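Local coordinates for protein alternansucrase (Leuconostoc mesenteroides, PDB 6HVG) that belongs to glycoside hydrolase family 70 and carries a TIM-type barrel together with repeats related to choline- and cell-wall-binding modules, at residues A[974-979]-A[989-994]; A[962-967]-A[978-983]; A[876-881]-A[924-929]; A[947-952]-A[993-998]. One frame throughout, in Å; residues are numbered along the deposited sequence.

All four contacts lie within the family 70 region, far from the centre of the chain, their own centres 37 to 53 Å from it. They belong to strands and loops of antiparallel sheets that are distinct from the parallel barrel and probably correspond to domain C of this family. Contact 1 is the hub: its centre is about 12 Å from that of contact 2, 11 Å from contact 3 and 13 Å from contact 4. It shares strand 977-982 with contact 2, adjoins contact 3 where strands 971-975 and 927-931 pair, and runs on into contact 4 through Lys-993 and Gly-994. Contacts 2, 3 and 4 do not touch one another. None of their residues belongs to the calcium site.

Contact 1 of 4, residues A[974-979]-A[989-994]; sequences FHKTNT and NYEMKG
Asn-989 lies beside Thr-979, the two side chains pointing the same way, with OD1 of Asn-989 3.8 Å from CG2 of Thr-979. Tyr-990 carries the strand pairing: its N donates to Asn-978 O (3.1 Å), and Asn-978 N donates to Tyr-990 O at 3.0 Å. These two backbone bonds join strands 977-982 and 987-991 into an antiparallel hairpin, with Asn-978 and Tyr-990 on one face and Thr-977 and Glu-991 on the other. A weak bond from Asn-978 ND2 reaches the same Tyr-990 carbonyl, and the backbone N and O of His-975 engage OD1 and ND2 of that amide, fixing its rotation. The phenol of Tyr-990 turns elsewhere, to Ser-947 O. Glu-991 runs alongside Lys-976, and its OE2 makes a weak salt bridge with Lys-976 NZ at 3.5 Å, having a stronger partner in Lys-921. Met-992, centre of an inverse gamma turn, donates its N to Lys-976 O (3.1 Å). Its chain bends at chi2 (-76°), bringing SD obliquely to the Phe-974 ring, 5.1 Å from the centroid, in a Met-aromatic contact. The same side chain also packs against Leu-880 and Ile-928.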
loop_
_atom_site.group_PDB
_atom_site.type_symbol
_atom_site.label_atom_id
_atom_site.label_comp_id
_atom_site.label_asym_id
_atom_site.label_seq_id
_atom_site.Cartn_x
_atom_site.Cartn_y
_atom_site.Cartn_z
ATOM N N PHE A 974 5.921 22.891 -42.380
ATOM C CA PHE A 974 4.604 22.269 -42.374
ATOM C C PHE A 974 3.527 23.324 -42.161
ATOM O O PHE A 974 3.727 24.284 -41.416
ATOM C CB PHE A 974 4.489 21.231 -41.256
ATOM C CG PHE A 974 5.361 20.022 -41.441
ATOM C CD1 PHE A 974 6.685 20.044 -41.045
ATOM C CD2 PHE A 974 4.848 18.855 -42.005
ATOM C CE1 PHE A 974 7.485 18.923 -41.201
ATOM C CE2 PHE A 974 5.642 17.724 -42.165
ATOM C CZ PHE A 974 6.960 17.757 -41.765
ATOM N N HIS A 975 2.384 23.121 -42.809
ATOM C CA HIS A 975 1.263 24.062 -42.762
ATOM C C HIS A 975 0.022 23.350 -42.230
ATOM O O HIS A 975 0.034 22.126 -42.049
ATOM C CB HIS A 975 0.983 24.631 -44.165
ATOM C CG HIS A 975 2.180 25.254 -44.817
ATOM N ND1 HIS A 975 2.501 26.585 -44.664
ATOM C CD2 HIS A 975 3.139 24.726 -45.616
ATOM C CE1 HIS A 975 3.607 26.851 -45.336
ATOM N NE2 HIS A 975 4.015 25.740 -45.922
ATOM N N LYS A 976 -1.057 24.107 -42.037
ATOM C CA LYS A 976 -2.344 23.530 -41.647
ATOM C C LYS A 976 -2.739 22.442 -42.642
ATOM O O LYS A 976 -3.140 21.353 -42.262
ATOM C CB LYS A 976 -3.430 24.615 -41.567
ATOM C CG LYS A 976 -4.802 24.127 -41.099
ATOM C CD LYS A 976 -5.852 25.235 -41.128
ATOM C CE LYS A 976 -7.194 24.761 -40.583
ATOM N NZ LYS A 976 -7.899 23.839 -41.532
ATOM N N THR A 977 -2.622 22.758 -43.921
ATOM C CA THR A 977 -2.929 21.813 -44.976
ATOM C C THR A 977 -1.643 21.575 -45.759
ATOM O O THR A 977 -0.882 22.511 -46.020
ATOM C CB THR A 977 -4.092 22.346 -45.844
ATOM O OG1 THR A 977 -4.771 21.239 -46.448
ATOM C CG2 THR A 977 -3.608 23.368 -46.906
ATOM N N ASN A 978 -1.375 20.321 -46.098
ATOM C CA ASN A 978 -0.159 19.976 -46.831
ATOM C C ASN A 978 -0.476 19.104 -48.031
ATOM O O ASN A 978 -1.361 18.239 -47.969
ATOM C CB ASN A 978 0.848 19.249 -45.918
ATOM C CG ASN A 978 1.343 20.106 -44.760
ATOM O OD1 ASN A 978 2.400 20.759 -44.849
ATOM N ND2 ASN A 978 0.583 20.109 -43.655
ATOM N N THR A 979 0.256 19.334 -49.114
ATOM C CA THR A 979 0.169 18.484 -50.280
ATOM C C THR A 979 1.559 17.851 -50.509
ATOM O O THR A 979 2.489 18.505 -50.976
ATOM C CB THR A 979 -0.350 19.262 -51.512
ATOM O OG1 THR A 979 0.636 20.195 -51.956
ATOM C CG2 THR A 979 -1.652 20.032 -51.189
ATOM N N ASN A 989 -2.589 14.135 -49.609
ATOM C CA ASN A 989 -3.086 15.264 -48.825
ATOM C C ASN A 989 -3.114 14.947 -47.346
ATOM O O ASN A 989 -3.659 13.923 -46.951
ATOM C CB ASN A 989 -4.515 15.621 -49.199
ATOM C CG ASN A 989 -4.649 16.213 -50.588
ATOM O OD1 ASN A 989 -3.774 16.930 -51.108
ATOM N ND2 ASN A 989 -5.786 15.942 -51.188
ATOM N N TYR A 990 -2.609 15.861 -46.515
ATOM C CA TYR A 990 -2.468 15.605 -45.067
ATOM C C TYR A 990 -2.581 16.888 -44.237
ATOM O O TYR A 990 -1.857 17.858 -44.463
ATOM C CB TYR A 990 -1.124 14.928 -44.780
ATOM C CG TYR A 990 -0.940 14.449 -43.356
ATOM C CD1 TYR A 990 -1.552 13.290 -42.908
ATOM C CD2 TYR A 990 -0.121 15.154 -42.464
ATOM C CE1 TYR A 990 -1.357 12.853 -41.608
ATOM C CE2 TYR A 990 0.074 14.717 -41.159
ATOM C CZ TYR A 990 -0.541 13.570 -40.736
ATOM O OH TYR A 990 -0.335 13.144 -39.457
ATOM N N GLU A 991 -3.471 16.869 -43.252
ATOM C CA GLU A 991 -3.674 18.020 -42.379
ATOM C C GLU A 991 -2.910 17.855 -41.053
ATOM O O GLU A 991 -2.954 16.787 -40.448
ATOM C CB GLU A 991 -5.181 18.197 -42.109
ATOM C CG GLU A 991 -5.592 19.612 -41.694
ATOM C CD GLU A 991 -7.005 19.707 -41.120
ATOM O OE1 GLU A 991 -7.856 18.862 -41.469
ATOM O OE2 GLU A 991 -7.264 20.647 -40.325
ATOM N N MET A 992 -2.215 18.910 -40.611
ATOM C CA MET A 992 -1.682 18.990 -39.236
ATOM C C MET A 992 -2.851 19.186 -38.267
ATOM O O MET A 992 -3.258 20.307 -37.940
ATOM C CB MET A 992 -0.677 20.135 -39.064
ATOM C CG MET A 992 0.661 19.943 -39.761
ATOM S SD MET A 992 1.802 18.786 -38.950
ATOM C CE MET A 992 2.298 19.771 -37.522
ATOM N N LYS A 993 -3.369 18.053 -37.820
ATOM C CA LYS A 993 -4.645 17.946 -37.145
ATOM C C LYS A 993 -4.438 17.030 -35.946
ATOM O O LYS A 993 -3.933 15.911 -36.090
ATOM C CB LYS A 993 -5.665 17.314 -38.122
ATOM C CG LYS A 993 -7.123 17.320 -37.696
ATOM C CD LYS A 993 -7.969 16.405 -38.582
ATOM C CE LYS A 993 -9.468 16.557 -38.297
ATOM N NZ LYS A 993 -9.891 16.024 -36.968
ATOM N N GLY A 994 -4.814 17.492 -34.762
ATOM C CA GLY A 994 -4.916 16.601 -33.613
ATOM C C GLY A 994 -6.003 15.570 -33.888
ATOM O O GLY A 994 -7.030 15.882 -34.489
#

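Contact 2 of 4, residues A[962-967]-A[978-983]; sequences PTLRTN and NTFVKQ
Within a large antiparallel beta sheet, strand 962-965 meets strand 977-982 where Thr-963 comes up against Val-981. The strands approach to 4.5 Å between their axes but cross at 111°, so the contact is confined to one end of strand 962-965 and the strands fan apart beyond it. A backbone hydrogen bond runs from Thr-963 N to Val-981 O, 3.0 Å long and fairly straight (158° at the hydrogen), with the donor above the carbonyl plane. The hydroxyl of the same threonine also turns to Val-981 O: OG1 sits between the backbone N and the carbonyl carbon (chi1 61°), although the separation as modelled is too short to be relied on at this resolution. Thr-963 CG2 takes the other direction and meets Gln-983 CB at 4.0 Å, the two side chains roughly perpendicular.

The apolar part centres on Phe-980. Its CB rests against Pro-962 CB at 3.7 Å, while farther out Leu-964 brings CD2 to within 3.5 Å of Phe-980 CE1, the two side chains meeting at a slant. Asn-978 CB lies over one face of the ring, displaced toward its rim.

Trp-1007 stacks edge-to-face with Phe-980, and Phe-974 and Tyr-990 also touch this ring. Strand 962-965 is bonded along its other side to strand 940-947, through Pro-962 with Ala-943 and Leu-964 with Tyr-941, whereas strand 977-982 continues the sheet to strand 987-991.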
loop_
_atom_site.group_PDB
_atom_site.type_symbol
_atom_site.label_atom_id
_atom_site.label_comp_id
_atom_site.label_asym_id
_atom_site.label_seq_id
_atom_site.Cartn_x
_atom_site.Cartn_y
_atom_site.Cartn_z
ATOM N N PRO A 962 4.978 9.372 -48.239
ATOM C CA PRO A 962 5.043 10.721 -48.762
ATOM C C PRO A 962 6.369 11.345 -48.460
ATOM O O PRO A 962 6.891 11.177 -47.373
ATOM C CB PRO A 962 3.971 11.485 -47.990
ATOM C CG PRO A 962 3.491 10.598 -46.926
ATOM C CD PRO A 962 3.963 9.217 -47.191
ATOM N N THR A 963 6.919 12.065 -49.427
ATOM C CA THR A 963 8.186 12.748 -49.265
ATOM C C THR A 963 7.922 14.205 -49.058
ATOM O O THR A 963 6.886 14.713 -49.405
ATOM C CB THR A 963 9.089 12.605 -50.508
ATOM O OG1 THR A 963 8.429 13.182 -51.626
ATOM C CG2 THR A 963 9.383 11.122 -50.801
ATOM N N LEU A 964 8.896 14.873 -48.486
ATOM C CA LEU A 964 8.877 16.298 -48.342
ATOM C C LEU A 964 10.339 16.704 -48.351
ATOM O O LEU A 964 11.194 16.001 -47.781
ATOM C CB LEU A 964 8.199 16.683 -47.034
ATOM C CG LEU A 964 8.154 18.198 -46.749
ATOM C CD1 LEU A 964 7.758 19.040 -47.954
ATOM C CD2 LEU A 964 7.204 18.471 -45.589
ATOM N N ARG A 965 10.650 17.812 -49.021
ATOM C CA ARG A 965 12.036 18.240 -49.176
ATOM C C ARG A 965 12.342 19.443 -48.291
ATOM O O ARG A 965 11.537 20.364 -48.193
ATOM C CB ARG A 965 12.342 18.583 -50.626
ATOM C CG ARG A 965 13.828 18.766 -50.884
ATOM C CD ARG A 965 14.103 19.061 -52.363
ATOM N NE ARG A 965 14.016 17.829 -53.144
ATOM C CZ ARG A 965 14.980 16.899 -53.226
ATOM N NH1 ARG A 965 16.154 17.058 -52.615
ATOM N NH2 ARG A 965 14.773 15.791 -53.942
ATOM N N THR A 966 13.521 19.427 -47.671
ATOM C CA THR A 966 13.990 20.515 -46.812
ATOM C C THR A 966 14.496 21.676 -47.666
ATOM O O THR A 966 14.903 21.469 -48.810
ATOM C CB THR A 966 15.126 20.046 -45.886
ATOM O OG1 THR A 966 16.215 19.574 -46.658
ATOM C CG2 THR A 966 14.687 18.913 -45.002
ATOM N N ASN A 967 14.494 22.881 -47.103
ATOM C CA ASN A 967 14.979 24.064 -47.815
ATOM C C ASN A 967 16.504 24.259 -47.744
ATOM O O ASN A 967 17.239 23.344 -47.367
ATOM C CB ASN A 967 14.249 25.298 -47.281
ATOM C CG ASN A 967 14.671 25.659 -45.877
ATOM O OD1 ASN A 967 15.763 25.310 -45.422
ATOM N ND2 ASN A 967 13.795 26.362 -45.174
ATOM N N ASN A 978 -1.375 20.321 -46.098
ATOM C CA ASN A 978 -0.159 19.976 -46.831
ATOM C C ASN A 978 -0.476 19.104 -48.031
ATOM O O ASN A 978 -1.361 18.239 -47.969
ATOM C CB ASN A 978 0.848 19.249 -45.918
ATOM C CG ASN A 978 1.343 20.106 -44.760
ATOM O OD1 ASN A 978 2.400 20.759 -44.849
ATOM N ND2 ASN A 978 0.583 20.109 -43.655
ATOM N N THR A 979 0.256 19.334 -49.114
ATOM C CA THR A 979 0.169 18.484 -50.280
ATOM C C THR A 979 1.559 17.851 -50.509
ATOM O O THR A 979 2.489 18.505 -50.976
ATOM C CB THR A 979 -0.350 19.262 -51.512
ATOM O OG1 THR A 979 0.636 20.195 -51.956
ATOM C CG2 THR A 979 -1.652 20.032 -51.189
ATOM N N PHE A 980 1.691 16.582 -50.121
ATOM C CA PHE A 980 2.962 15.862 -50.211
ATOM C C PHE A 980 2.944 15.013 -51.448
ATOM O O PHE A 980 1.870 14.538 -51.864
ATOM C CB PHE A 980 3.157 14.908 -49.033
ATOM C CG PHE A 980 3.161 15.576 -47.689
ATOM C CD1 PHE A 980 3.972 16.675 -47.440
ATOM C CD2 PHE A 980 2.380 15.076 -46.663
ATOM C CE1 PHE A 980 3.983 17.262 -46.199
ATOM C CE2 PHE A 980 2.386 15.657 -45.424
ATOM C CZ PHE A 980 3.188 16.754 -45.189
ATOM N N VAL A 981 4.114 14.784 -52.022
ATOM C CA VAL A 981 4.188 13.901 -53.164
ATOM C C VAL A 981 5.015 12.680 -52.797
ATOM O O VAL A 981 6.062 12.802 -52.197
ATOM C CB VAL A 981 4.720 14.610 -54.453
ATOM C CG1 VAL A 981 4.069 15.980 -54.624
ATOM C CG2 VAL A 981 6.240 14.751 -54.449
ATOM N N LYS A 982 4.525 11.501 -53.154
ATOM C CA LYS A 982 5.314 10.286 -53.106
ATOM C C LYS A 982 6.453 10.360 -54.109
ATOM O O LYS A 982 6.348 11.047 -55.113
ATOM C CB LYS A 982 4.442 9.097 -53.454
ATOM C CG LYS A 982 3.383 8.715 -52.435
ATOM C CD LYS A 982 2.912 7.282 -52.644
ATOM C CE LYS A 982 1.850 6.856 -51.644
ATOM N NZ LYS A 982 1.638 5.387 -51.698
ATOM N N GLN A 983 7.545 9.654 -53.843
ATOM C CA GLN A 983 8.721 9.766 -54.702
ATOM C C GLN A 983 8.433 9.340 -56.145
ATOM O O GLN A 983 8.895 9.978 -57.094
ATOM C CB GLN A 983 9.923 9.024 -54.107
ATOM C CG GLN A 983 9.779 7.526 -53.890
ATOM C CD GLN A 983 11.025 6.911 -53.252
ATOM O OE1 GLN A 983 11.882 7.621 -52.737
ATOM N NE2 GLN A 983 11.127 5.587 -53.283
#

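Contact 3 of 4, residues A[876-881]-A[924-929]; sequences GETDLL and NDKTIT
Gly-876 O is met by the outer part of the Lys-926 side chain, with CE at 3.5 Å and CD at 3.8 Å; these are contacts of methylenes with a carbonyl oxygen. Lys-926 CG is anti to the backbone N, and a bend at chi2 (61°) sets CD beside that oxygen. The ammonium NZ lies farther from Gly-876 O, at 4.0 Å, and forms a long, weak ion pair with Asp-867. That aspartate also accepts from Thr-878 N through OD2, and its backbone bonds to Asp-879 and Leu-880, tying the loop 876-881 back to the residue just after strand 862-866.

Further along, Ile-928 points into the loop. Its CD1, anti to CA (chi2 173°), approaches Leu-880 CD2 at 3.3 Å, the two side chains crossing nearly square, and lies 4.1 Å from Thr-878 OG1. Met-992 packs against both Leu-880 and Ile-928, while the backbone of Ile-928 pairs with Phe-974 in the neighbouring strand 971-975.

The two segments are therefore held to each other by buried apolar packing at the Leu-880 end and by the alkyl part of a lysine at the Gly-876 end; the long ion pair with Asp-867 probably adds little.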
loop_
_atom_site.group_PDB
_atom_site.type_symbol
_atom_site.label_atom_id
_atom_site.label_comp_id
_atom_site.label_asym_id
_atom_site.label_seq_id
_atom_site.Cartn_x
_atom_site.Cartn_y
_atom_site.Cartn_z
ATOM N N GLY A 876 -1.335 32.190 -31.895
ATOM C CA GLY A 876 -0.856 31.233 -32.907
ATOM C C GLY A 876 -0.317 29.911 -32.364
ATOM O O GLY A 876 -0.243 28.912 -33.092
ATOM N N GLU A 877 0.022 29.905 -31.071
ATOM C CA GLU A 877 0.794 28.829 -30.473
ATOM C C GLU A 877 0.027 27.515 -30.324
ATOM O O GLU A 877 -1.093 27.462 -29.838
ATOM C CB GLU A 877 1.417 29.244 -29.122
ATOM C CG GLU A 877 2.476 30.347 -29.223
ATOM C CD GLU A 877 3.076 30.740 -27.876
ATOM O OE1 GLU A 877 2.351 30.703 -26.859
ATOM O OE2 GLU A 877 4.255 31.138 -27.822
ATOM N N THR A 878 0.692 26.439 -30.727
ATOM C CA THR A 878 0.113 25.105 -30.813
ATOM C C THR A 878 0.554 24.168 -29.687
ATOM O O THR A 878 -0.127 23.185 -29.397
ATOM C CB THR A 878 0.549 24.499 -32.149
ATOM O OG1 THR A 878 0.075 25.319 -33.218
ATOM C CG2 THR A 878 -0.004 23.143 -32.326
ATOM N N ASP A 879 1.683 24.496 -29.060
ATOM C CA ASP A 879 2.346 23.629 -28.074
ATOM C C ASP A 879 2.733 22.253 -28.644
ATOM O O ASP A 879 2.552 21.217 -27.997
ATOM C CB ASP A 879 1.483 23.498 -26.817
ATOM C CG ASP A 879 2.214 22.835 -25.660
ATOM O OD1 ASP A 879 3.313 23.306 -25.336
ATOM O OD2 ASP A 879 1.673 21.882 -25.074
ATOM N N LEU A 880 3.256 22.266 -29.871
ATOM C CA LEU A 880 3.707 21.072 -30.555
ATOM C C LEU A 880 5.219 20.951 -30.330
ATOM O O LEU A 880 5.958 21.909 -30.537
ATOM C CB LEU A 880 3.358 21.141 -32.062
ATOM C CG LEU A 880 2.570 19.965 -32.693
ATOM C CD1 LEU A 880 1.488 19.376 -31.825
ATOM C CD2 LEU A 880 1.940 20.371 -34.016
ATOM N N LEU A 881 5.674 19.784 -29.872
ATOM C CA LEU A 881 7.094 19.574 -29.557
ATOM C C LEU A 881 7.856 19.056 -30.774
ATOM O O LEU A 881 7.392 18.154 -31.449
ATOM C CB LEU A 881 7.248 18.601 -28.382
ATOM C CG LEU A 881 8.672 18.199 -27.962
ATOM C CD1 LEU A 881 8.831 18.208 -26.452
ATOM C CD2 LEU A 881 9.027 16.825 -28.486
ATOM N N ASN A 924 -4.847 29.192 -40.188
ATOM C CA ASN A 924 -4.515 29.107 -41.607
ATOM C C ASN A 924 -3.109 29.641 -41.918
ATOM O O ASN A 924 -2.396 29.086 -42.757
ATOM C CB ASN A 924 -5.572 29.851 -42.426
ATOM C CG ASN A 924 -6.939 29.207 -42.320
ATOM O OD1 ASN A 924 -7.114 28.046 -42.681
ATOM N ND2 ASN A 924 -7.911 29.949 -41.810
ATOM N N ASP A 925 -2.714 30.707 -41.225
ATOM C CA ASP A 925 -1.376 31.310 -41.395
ATOM C C ASP A 925 -0.202 30.431 -40.889
ATOM O O ASP A 925 0.895 30.441 -41.471
ATOM C CB ASP A 925 -1.327 32.673 -40.685
ATOM N N LYS A 926 -0.455 29.666 -39.824
ATOM C CA LYS A 926 0.591 28.985 -39.038
ATOM C C LYS A 926 1.434 27.961 -39.791
ATOM O O LYS A 926 0.914 27.153 -40.561
ATOM C CB LYS A 926 -0.021 28.289 -37.822
ATOM C CG LYS A 926 1.014 27.806 -36.809
ATOM C CD LYS A 926 1.841 28.934 -36.227
ATOM C CE LYS A 926 2.671 28.489 -35.028
ATOM N NZ LYS A 926 3.440 29.651 -34.503
ATOM N N THR A 927 2.739 28.002 -39.530
ATOM C CA THR A 927 3.699 27.048 -40.067
ATOM C C THR A 927 4.468 26.398 -38.930
ATOM O O THR A 927 4.921 27.075 -38.004
ATOM C CB THR A 927 4.721 27.735 -40.976
ATOM O OG1 THR A 927 5.563 28.581 -40.190
ATOM C CG2 THR A 927 3.998 28.557 -42.004
ATOM N N ILE A 928 4.628 25.084 -39.005
ATOM C CA ILE A 928 5.388 24.352 -37.992
ATOM C C ILE A 928 6.641 23.741 -38.602
ATOM O O ILE A 928 6.586 23.096 -39.639
ATOM C CB ILE A 928 4.505 23.302 -37.296
ATOM C CG1 ILE A 928 3.601 24.017 -36.300
ATOM C CG2 ILE A 928 5.344 22.270 -36.560
ATOM C CD1 ILE A 928 2.571 23.117 -35.681
ATOM N N THR A 929 7.775 23.953 -37.936
ATOM C CA THR A 929 9.076 23.635 -38.522
ATOM C C THR A 929 9.942 22.650 -37.729
ATOM O O THR A 929 10.078 22.736 -36.510
ATOM C CB THR A 929 9.906 24.908 -38.733
ATOM O OG1 THR A 929 9.120 25.875 -39.432
ATOM C CG2 THR A 929 11.124 24.592 -39.545
#

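Contact 4 of 4, residues A[947-952]-A[993-998]; sequences SNDSGI and KGSLNA
Lys-993 NZ forms a salt bridge with Asp-949 OD1 at 3.1 Å, approaching this oxygen on its syn side but 29° out of the carboxylate plane. The two side chains cross at about a right angle, and Lys-993 CE passes 3.4 Å from Asp-949 OD2, so both oxygens lie against the end of the lysine. Ser-995 OG is a second neighbour of this carboxylate, 3.2 Å from Asp-949 OD1.

The loop facing them is shaped by Asn-948. Its OD1 accepts from three donors, Ser-950 N, Ser-950 OG and Gly-951 N (2.9 Å), the first lying in the carbonyl plane. The Ser-950 N bond makes an Asx turn and the Gly-951 N bond extends it to an Asx motif; with Asn-948 N bonded to Gly-951 O, they shape the loop 948-951 into a tight curl.

Asn-997 presses into the curl from the other segment. Its CG is flanked by both the backbone N and the carbonyl carbon (chi1 55°), and ND2 lies 2.9 Å from Asn-948 O, while OD1 accepts from Leu-999 N. Ser-995 CB also lies near Asn-948 O.

The loop connects strand 940-947 to strand 952-954. Ser-947 at its start bonds to Leu-1004 in strand 1003-1009, and Ser-995 pairs by its backbone with Gly-1002, just before that strand.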
loop_
_atom_site.group_PDB
_atom_site.type_symbol
_atom_site.label_atom_id
_atom_site.label_comp_id
_atom_site.label_asym_id
_atom_site.label_seq_id
_atom_site.Cartn_x
_atom_site.Cartn_y
_atom_site.Cartn_z
ATOM N N SER A 947 0.044 10.404 -37.865
ATOM C CA SER A 947 -1.250 10.177 -37.226
ATOM C C SER A 947 -2.424 10.704 -38.070
ATOM O O SER A 947 -2.255 11.591 -38.885
ATOM C CB SER A 947 -1.281 10.824 -35.831
ATOM O OG SER A 947 -1.147 12.224 -35.904
ATOM N N ASN A 948 -3.604 10.135 -37.848
ATOM C CA ASN A 948 -4.822 10.561 -38.515
ATOM C C ASN A 948 -6.019 10.160 -37.650
ATOM O O ASN A 948 -5.838 9.649 -36.548
ATOM C CB ASN A 948 -4.904 9.959 -39.920
ATOM C CG ASN A 948 -4.906 8.428 -39.911
ATOM O OD1 ASN A 948 -5.784 7.789 -39.304
ATOM N ND2 ASN A 948 -3.926 7.829 -40.596
ATOM N N ASP A 949 -7.232 10.377 -38.148
ATOM C CA ASP A 949 -8.428 10.259 -37.313
ATOM C C ASP A 949 -8.875 8.832 -36.959
ATOM O O ASP A 949 -9.710 8.648 -36.054
ATOM C CB ASP A 949 -9.570 11.060 -37.960
ATOM C CG ASP A 949 -9.281 12.567 -37.977
ATOM O OD1 ASP A 949 -8.850 13.106 -36.920
ATOM O OD2 ASP A 949 -9.472 13.212 -39.037
ATOM N N SER A 950 -8.330 7.839 -37.664
ATOM C CA SER A 950 -8.649 6.421 -37.419
ATOM C C SER A 950 -7.482 5.608 -36.836
ATOM O O SER A 950 -7.697 4.546 -36.249
ATOM C CB SER A 950 -9.141 5.762 -38.706
ATOM O OG SER A 950 -8.203 5.940 -39.734
ATOM N N GLY A 951 -6.257 6.094 -37.007
ATOM C CA GLY A 951 -5.084 5.449 -36.410
ATOM C C GLY A 951 -3.794 6.235 -36.611
ATOM O O GLY A 951 -3.797 7.474 -36.663
ATOM N N ILE A 952 -2.689 5.503 -36.713
ATOM C CA ILE A 952 -1.394 6.062 -37.089
ATOM C C ILE A 952 -0.865 5.185 -38.207
ATOM O O ILE A 952 -0.704 3.994 -38.014
ATOM C CB ILE A 952 -0.372 6.048 -35.920
ATOM C CG1 ILE A 952 -0.900 6.832 -34.715
ATOM C CG2 ILE A 952 0.953 6.656 -36.363
ATOM C CD1 ILE A 952 -0.144 6.605 -33.421
ATOM N N LYS A 993 -3.369 18.053 -37.820
ATOM C CA LYS A 993 -4.645 17.946 -37.145
ATOM C C LYS A 993 -4.438 17.030 -35.946
ATOM O O LYS A 993 -3.933 15.911 -36.090
ATOM C CB LYS A 993 -5.665 17.314 -38.122
ATOM C CG LYS A 993 -7.123 17.320 -37.696
ATOM C CD LYS A 993 -7.969 16.405 -38.582
ATOM C CE LYS A 993 -9.468 16.557 -38.297
ATOM N NZ LYS A 993 -9.891 16.024 -36.968
ATOM N N GLY A 994 -4.814 17.492 -34.762
ATOM C CA GLY A 994 -4.916 16.601 -33.613
ATOM C C GLY A 994 -6.003 15.570 -33.888
ATOM O O GLY A 994 -7.030 15.882 -34.489
ATOM N N SER A 995 -5.773 14.334 -33.470
ATOM C CA SER A 995 -6.721 13.244 -33.700
ATOM C C SER A 995 -7.077 12.549 -32.383
ATOM O O SER A 995 -6.379 12.711 -31.373
ATOM C CB SER A 995 -6.126 12.222 -34.686
ATOM O OG SER A 995 -5.814 12.804 -35.955
ATOM N N LEU A 996 -8.153 11.764 -32.402
ATOM C CA LEU A 996 -8.554 10.984 -31.240
ATOM C C LEU A 996 -8.965 9.592 -31.687
ATOM O O LEU A 996 -9.927 9.447 -32.417
ATOM C CB LEU A 996 -9.688 11.699 -30.484
ATOM C CG LEU A 996 -9.892 11.374 -28.987
ATOM C CD1 LEU A 996 -10.312 12.606 -28.197
ATOM C CD2 LEU A 996 -10.924 10.278 -28.772
ATOM N N ASN A 997 -8.213 8.583 -31.254
ATOM C CA ASN A 997 -8.524 7.166 -31.513
ATOM C C ASN A 997 -7.740 6.281 -30.524
ATOM O O ASN A 997 -7.058 6.806 -29.657
ATOM C CB ASN A 997 -8.203 6.802 -32.968
ATOM C CG ASN A 997 -6.765 7.134 -33.352
ATOM O OD1 ASN A 997 -5.818 6.579 -32.788
ATOM N ND2 ASN A 997 -6.592 8.049 -34.305
ATOM N N ALA A 998 -7.842 4.959 -30.649
ATOM C CA ALA A 998 -7.162 4.048 -29.732
ATOM C C ALA A 998 -5.636 4.265 -29.644
ATOM O O ALA A 998 -5.049 4.092 -28.576
ATOM C CB ALA A 998 -7.454 2.599 -30.100
#